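Local coordinates for protein endosialidase (Enterobacteria phage phi92, PDB 4HIZ) that cleaves polymers of sialic acid internally as a trimeric phage endosialidase, probably attacking the capsule of the host bacterium, at residues V232-V235 with F241-T244; T39-S44 with A49-E54. All coordinates share one frame; numbering follows the deposited sequence. Where two conformers were deposited one is given.

Contact 1 of 2, residues V232-V235 with F241-T244; sequences VASV and FTVT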
ATOM      1  N   VAL A 232     -29.013 -15.817  19.845  1.00 13.96           N
ATOM      2  CA  VAL A 232     -29.259 -16.485  21.111  1.00 14.34           C
ATOM      3  C   VAL A 232     -30.577 -15.992  21.702  1.00 14.56           C
ATOM      4  O   VAL A 232     -30.769 -14.796  21.934  1.00 15.00           O
ATOM      5  CB  VAL A 232     -28.100 -16.249  22.094  1.00 14.16           C
ATOM      6  CG1 VAL A 232     -28.457 -16.771  23.513  1.00 15.24           C
ATOM      7  CG2 VAL A 232     -26.783 -16.867  21.522  1.00 12.95           C
ATOM      8  N   ALA A 233     -31.476 -16.934  21.970  1.00 14.99           N
ATOM      9  CA  ALA A 233     -32.812 -16.633  22.527  1.00 17.80           C
ATOM     10  C   ALA A 233     -32.860 -16.664  24.053  1.00 19.15           C
ATOM     11  O   ALA A 233     -33.576 -15.861  24.698  1.00 19.01           O
ATOM     12  CB  ALA A 233     -33.824 -17.604  21.962  1.00 18.26           C
ATOM     13  N   SER A 234     -32.109 -17.574  24.657  1.00 18.45           N
ATOM     14  CA  SER A 234     -32.043 -17.609  26.131  1.00 18.07           C
ATOM     15  C   SER A 234     -30.756 -18.288  26.514  1.00 16.69           C
ATOM     16  O   SER A 234     -30.149 -18.996  25.682  1.00 17.18           O
ATOM     17  CB  SER A 234     -33.225 -18.394  26.743  1.00 19.35           C
ATOM     18  OG  SER A 234     -33.058 -19.790  26.568  1.00 20.32           O
ATOM     19  N   VAL A 235     -30.327 -18.052  27.756  1.00 16.06           N
ATOM     20  CA  VAL A 235     -29.188 -18.746  28.323  1.00 16.30           C
ATOM     21  C   VAL A 235     -29.670 -19.535  29.530  1.00 18.19           C
ATOM     22  O   VAL A 235     -30.279 -18.988  30.454  1.00 19.78           O
ATOM     23  CB  VAL A 235     -28.060 -17.774  28.722  1.00 16.38           C
ATOM     24  CG1 VAL A 235     -26.897 -18.537  29.354  1.00 16.79           C
ATOM     25  CG2 VAL A 235     -27.586 -17.026  27.468  1.00 16.18           C
ATOM     26  N   PHE A 241     -27.503 -22.973  25.953  1.00 15.40           N
ATOM     27  CA  PHE A 241     -28.329 -21.841  25.553  1.00 15.03           C
ATOM     28  C   PHE A 241     -29.397 -22.310  24.597  1.00 15.81           C
ATOM     29  O   PHE A 241     -29.419 -23.477  24.224  1.00 15.92           O
ATOM     30  CB  PHE A 241     -27.481 -20.697  24.934  1.00 14.00           C
ATOM     31  CG  PHE A 241     -26.775 -21.064  23.635  1.00 14.11           C
ATOM     32  CD1 PHE A 241     -25.561 -21.747  23.662  1.00 14.05           C
ATOM     33  CD2 PHE A 241     -27.329 -20.717  22.399  1.00 14.24           C
ATOM     34  CE1 PHE A 241     -24.888 -22.085  22.471  1.00 15.32           C
ATOM     35  CE2 PHE A 241     -26.663 -21.046  21.184  1.00 16.02           C
ATOM     36  CZ  PHE A 241     -25.455 -21.735  21.218  1.00 15.82           C
ATOM     37  N   THR A 242     -30.274 -21.409  24.180  1.00 15.15           N
ATOM     38  CA  THR A 242     -31.256 -21.800  23.168  1.00 15.61           C
ATOM     39  C   THR A 242     -31.266 -20.820  21.996  1.00 15.53           C
ATOM     40  O   THR A 242     -30.807 -19.671  22.103  1.00 16.04           O
ATOM     41  CB  THR A 242     -32.701 -21.846  23.730  1.00 17.13           C
ATOM     42  OG1 THR A 242     -33.130 -20.508  24.054  1.00 18.53           O
ATOM     43  CG2 THR A 242     -32.803 -22.811  24.963  1.00 17.58           C
ATOM     44  N   VAL A 243     -31.840 -21.288  20.898  1.00 15.27           N
ATOM     45  CA  VAL A 243     -32.123 -20.461  19.727  1.00 15.93           C
ATOM     46  C   VAL A 243     -33.571 -20.752  19.323  1.00 16.88           C
ATOM     47  O   VAL A 243     -34.122 -21.839  19.633  1.00 15.98           O
ATOM     48  CB  VAL A 243     -31.128 -20.725  18.540  1.00 15.37           C
ATOM     49  CG1 VAL A 243     -29.698 -20.382  18.970  1.00 15.26           C
ATOM     50  CG2 VAL A 243     -31.190 -22.184  18.030  1.00 15.14           C
ATOM     51  N   THR A 244     -34.193 -19.799  18.652  1.00 17.07           N
ATOM     52  CA  THR A 244     -35.563 -19.985  18.190  1.00 18.74           C
ATOM     53  C   THR A 244     -35.642 -20.351  16.709  1.00 19.57           C
ATOM     54  O   THR A 244     -35.052 -19.677  15.871  1.00 20.69           O
ATOM     55  CB  THR A 244     -36.363 -18.705  18.418  1.00 20.13           C
ATOM     56  OG1 THR A 244     -36.316 -18.374  19.805  1.00 21.53           O
ATOM     57  CG2 THR A 244     -37.833 -18.890  18.020  1.00 20.71           C
TER
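A chi1 near +60° in both S234 (75°) and T242 (68°) tucks each hydroxyl over its own backbone, flanked by N and C, on the same face of the hairpin, and brings S234 OG and T242 OG1 to 2.6 Å, a short hydrogen bond in which either may donate. CG2 of T242 lies 3.4 Å from S234 OG, giving the serine an apolar neighbour as well. Small beta-hydroxy residues suit this place, since their oxygens can meet directly across neighbouring strands. The backbone also holds the pair: A233 N donates to T242 O and T242 N to S234 O, both 2.8 Å. A233 and S234 therefore both face T242, a classic beta bulge in the hairpin of strands 230-237 and 240-244, within the catalytic beta-propeller region. A233 is helical in backbone, with psi -36°, and its small methyl fits against T244, CB lying 3.4 Å from OG1. V232 and F241 pack in an apolar layer, their side chains crossing at about a right angle, with V232 CG2 4.0 Å from F241 CD2. L210 touches both, and H208 meets the phenylalanine ring edge-to-face. The branched V235 shares the sheet face of F241, its CG2 lying 4.5 Å from F241 CB.

Contact 2 of 2, residues T39-S44 with A49-E54; sequences TLPDIS and AAFVYE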
ATOM      1  N   THR A  39      32.847   3.631  30.193  1.00 22.92           N
ATOM      2  CA  THR A  39      32.127   4.374  29.174  1.00 23.95           C
ATOM      3  C   THR A  39      31.633   3.325  28.219  1.00 21.18           C
ATOM      4  O   THR A  39      32.251   2.247  28.135  1.00 21.39           O
ATOM      5  CB  THR A  39      33.067   5.345  28.444  1.00 30.75           C
ATOM      6  OG1 THR A  39      32.339   6.035  27.423  1.00 35.82           O
ATOM      7  CG2 THR A  39      34.194   4.596  27.771  1.00 31.42           C
ATOM      8  N   LEU A  40      30.541   3.576  27.492  1.00 19.89           N
ATOM      9  CA  LEU A  40      30.043   2.504  26.601  1.00 19.79           C
ATOM     10  C   LEU A  40      31.006   2.268  25.460  1.00 18.59           C
ATOM     11  O   LEU A  40      31.488   3.238  24.862  1.00 18.59           O
ATOM     12  CB  LEU A  40      28.631   2.782  26.047  1.00 19.89           C
ATOM     13  CG  LEU A  40      27.548   2.779  27.137  1.00 21.52           C
ATOM     14  CD1 LEU A  40      26.193   3.128  26.548  1.00 23.18           C
ATOM     15  CD2 LEU A  40      27.470   1.416  27.825  1.00 20.74           C
ATOM     16  N   PRO A  41      31.282   0.986  25.142  1.00 17.41           N
ATOM     17  CA  PRO A  41      32.178   0.666  24.035  1.00 18.06           C
ATOM     18  C   PRO A  41      31.390   0.672  22.725  1.00 18.01           C
ATOM     19  O   PRO A  41      30.242   1.118  22.691  1.00 18.42           O
ATOM     20  CB  PRO A  41      32.632  -0.748  24.380  1.00 18.12           C
ATOM     21  CG  PRO A  41      31.391  -1.380  24.982  1.00 18.16           C
ATOM     22  CD  PRO A  41      30.782  -0.241  25.821  1.00 17.49           C
ATOM     23  N   ASP A  42      32.003   0.188  21.659  1.00 17.83           N
ATOM     24  CA  ASP A  42      31.314   0.095  20.389  1.00 17.91           C
ATOM     25  C   ASP A  42      30.414  -1.147  20.443  1.00 17.11           C
ATOM     26  O   ASP A  42      30.812  -2.236  20.033  1.00 18.53           O
ATOM     27  CB  ASP A  42      32.357  -0.046  19.286  1.00 17.98           C
ATOM     28  CG  ASP A  42      31.767   0.132  17.896  1.00 19.07           C
ATOM     29  OD1 ASP A  42      30.523   0.185  17.757  1.00 18.34           O
ATOM     30  OD2 ASP A  42      32.569   0.214  16.944  1.00 20.43           O
ATOM     31  N   ILE A  43      29.206  -0.980  20.965  1.00 15.79           N
ATOM     32  CA  ILE A  43      28.308  -2.112  21.198  1.00 15.93           C
ATOM     33  C   ILE A  43      28.013  -2.950  19.942  1.00 17.04           C
ATOM     34  O   ILE A  43      27.897  -4.176  20.016  1.00 16.22           O
ATOM     35  CB  ILE A  43      27.037  -1.611  21.921  1.00 15.08           C
ATOM     36  CG1 ILE A  43      27.416  -1.129  23.317  1.00 16.89           C
ATOM     37  CG2 ILE A  43      25.969  -2.749  22.063  1.00 15.25           C
ATOM     38  CD1 ILE A  43      26.266  -0.393  24.015  1.00 16.42           C
ATOM     39  N   SER A  44      27.969  -2.308  18.775  1.00 18.32           N
ATOM     40  CA  SER A  44      27.624  -3.040  17.561  0.51 19.55           C
ATOM     41  C   SER A  44      28.714  -4.036  17.134  1.00 20.21           C
ATOM     42  O   SER A  44      28.464  -4.906  16.297  1.00 22.46           O
ATOM     43  CB  SER A  44      27.317  -2.066  16.430  0.51 20.80           C
ATOM     44  OG  SER A  44      28.449  -1.277  16.176  0.51 21.43           O
ATOM     45  N   ALA A  49      26.833 -10.008  24.570  1.00 16.54           N
ATOM     46  CA  ALA A  49      27.575  -9.303  25.600  1.00 15.02           C
ATOM     47  C   ALA A  49      26.685  -8.260  26.244  1.00 14.67           C
ATOM     48  O   ALA A  49      25.755  -7.743  25.609  1.00 15.51           O
ATOM     49  CB  ALA A  49      28.827  -8.623  24.971  1.00 15.51           C
ATOM     50  N   ALA A  50      26.975  -7.926  27.495  1.00 14.73           N
ATOM     51  CA  ALA A  50      26.292  -6.806  28.137  1.00 15.20           C
ATOM     52  C   ALA A  50      27.276  -5.964  28.936  1.00 15.45           C
ATOM     53  O   ALA A  50      28.317  -6.469  29.377  1.00 16.48           O
ATOM     54  CB  ALA A  50      25.187  -7.302  29.030  1.00 17.45           C
ATOM     55  N   PHE A  51      26.924  -4.694  29.138  1.00 15.18           N
ATOM     56  CA  PHE A  51      27.850  -3.721  29.718  1.00 15.04           C
ATOM     57  C   PHE A  51      27.146  -2.948  30.820  1.00 14.84           C
ATOM     58  O   PHE A  51      26.135  -2.293  30.574  1.00 16.03           O
ATOM     59  CB  PHE A  51      28.329  -2.746  28.626  1.00 16.08           C
ATOM     60  CG  PHE A  51      28.860  -3.457  27.406  1.00 17.70           C
ATOM     61  CD1 PHE A  51      30.159  -3.927  27.379  1.00 19.71           C
ATOM     62  CD2 PHE A  51      28.033  -3.709  26.308  1.00 18.51           C
ATOM     63  CE1 PHE A  51      30.646  -4.622  26.257  1.00 20.86           C
ATOM     64  CE2 PHE A  51      28.508  -4.411  25.200  1.00 20.35           C
ATOM     65  CZ  PHE A  51      29.818  -4.870  25.183  1.00 20.68           C
ATOM     66  N   VAL A  52      27.668  -3.030  32.037  1.00 14.23           N
ATOM     67  CA  VAL A  52      27.103  -2.245  33.147  1.00 14.66           C
ATOM     68  C   VAL A  52      27.798  -0.897  33.192  1.00 15.40           C
ATOM     69  O   VAL A  52      29.038  -0.813  33.270  1.00 16.45           O
ATOM     70  CB  VAL A  52      27.302  -2.931  34.494  1.00 15.66           C
ATOM     71  CG1 VAL A  52      26.616  -2.097  35.602  1.00 17.00           C
ATOM     72  CG2 VAL A  52      26.742  -4.349  34.429  1.00 15.57           C
ATOM     73  N   TYR A  53      27.009   0.164  33.152  1.00 14.78           N
ATOM     74  CA  TYR A  53      27.554   1.514  32.952  1.00 15.36           C
ATOM     75  C   TYR A  53      26.742   2.504  33.783  1.00 15.16           C
ATOM     76  O   TYR A  53      25.506   2.420  33.834  1.00 15.69           O
ATOM     77  CB  TYR A  53      27.456   1.873  31.454  1.00 15.76           C
ATOM     78  CG  TYR A  53      27.758   3.328  31.136  1.00 16.38           C
ATOM     79  CD1 TYR A  53      28.981   3.897  31.486  1.00 18.55           C
ATOM     80  CD2 TYR A  53      26.820   4.125  30.466  1.00 16.48           C
ATOM     81  CE1 TYR A  53      29.259   5.254  31.193  1.00 20.35           C
ATOM     82  CE2 TYR A  53      27.084   5.457  30.151  1.00 18.57           C
ATOM     83  CZ  TYR A  53      28.301   6.022  30.523  1.00 21.69           C
ATOM     84  OH  TYR A  53      28.557   7.339  30.219  1.00 24.82           O
ATOM     85  N   GLU A  54      27.425   3.436  34.446  1.00 15.14           N
ATOM     86  CA  GLU A  54      26.734   4.492  35.204  1.00 16.84           C
ATOM     87  C   GLU A  54      26.790   5.836  34.466  1.00 17.33           C
ATOM     88  O   GLU A  54      27.651   6.688  34.743  1.00 19.53           O
ATOM     89  CB  GLU A  54      27.344   4.642  36.605  1.00 18.65           C
ATOM     90  CG  GLU A  54      27.194   3.379  37.455  1.00 20.65           C
ATOM     91  CD  GLU A  54      27.806   3.481  38.845  1.00 23.33           C
ATOM     92  OE1 GLU A  54      28.112   4.600  39.325  1.00 23.04           O
ATOM     93  OE2 GLU A  54      27.975   2.406  39.467  1.00 25.52           O
TER
HETATM   94  O   HOH W   1      31.202   8.052  29.127  1.00 52.14           O
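A turn in the N-terminal extension of the endosialidase folds over strand 49-53, an inner strand of a mixed sheet, and packs on it through the aromatic side chains of F51 and Y53. P41 sits over one face of the F51 ring in a CH-pi contact: its CG lies 3.7 Å from the ring centroid and 17° off the normal. Proline suits this place because its compact, rigid ring presents a CH-bearing edge, CG with CD behind it, to the pi face at little entropic cost. F51 has CG beside its backbone N, anti to the carbonyl carbon (chi1 -52°), which directs the ring at the turn, where I43 CG1 also approaches obliquely, 3.9 Å from CE2. F46 meets the same ring edge-to-face. L40 crosses Y53 at about a right angle, its CD2 3.7 Å from Y53 CB and its CG equally close to CD2 of the tyrosine ring. This branched leucine fills the angle between the two aromatic residues, since CD2 also comes within 4.3 Å of F51 CB. Alternation along the strand puts F51 and Y53 on the side of the turn, while A50 and V52 point away from it. Tyrosine adds a polar end to its apolar flank: a water 2.9 Å from both T39 OG1 and Y53 OH bridges the two hydroxyls, donating to the threonine. No direct hydrogen bond joins the two segments. D42, the centre of an inverse gamma turn, starts its side chain away from the strand; OD1 accepts from the backbone N of H527 of the second subunit, and OD2 forms a salt bridge with K523 of that subunit, whose F529 packs on I43.

How the contacts relate
Contact 1 belongs to the catalytic beta-propeller region and contact 2 to the N-terminal extension, and they lie on opposite sides of the chain's centre. Their centres are 63 Å apart and their nearest atoms about 53 Å, so neither touches the other; the chain completes contact 2 before it reaches contact 1. Contact 1 lies near bound sugar: the V243 side chain is about 11 Å from an N-acetylneuraminic acid, and it touches F218, which lines a glycan pocket. No other subunit touches the segments of contact 1, whereas the turn of contact 2 is covered in part by the second subunit and so takes part in the trimer interface.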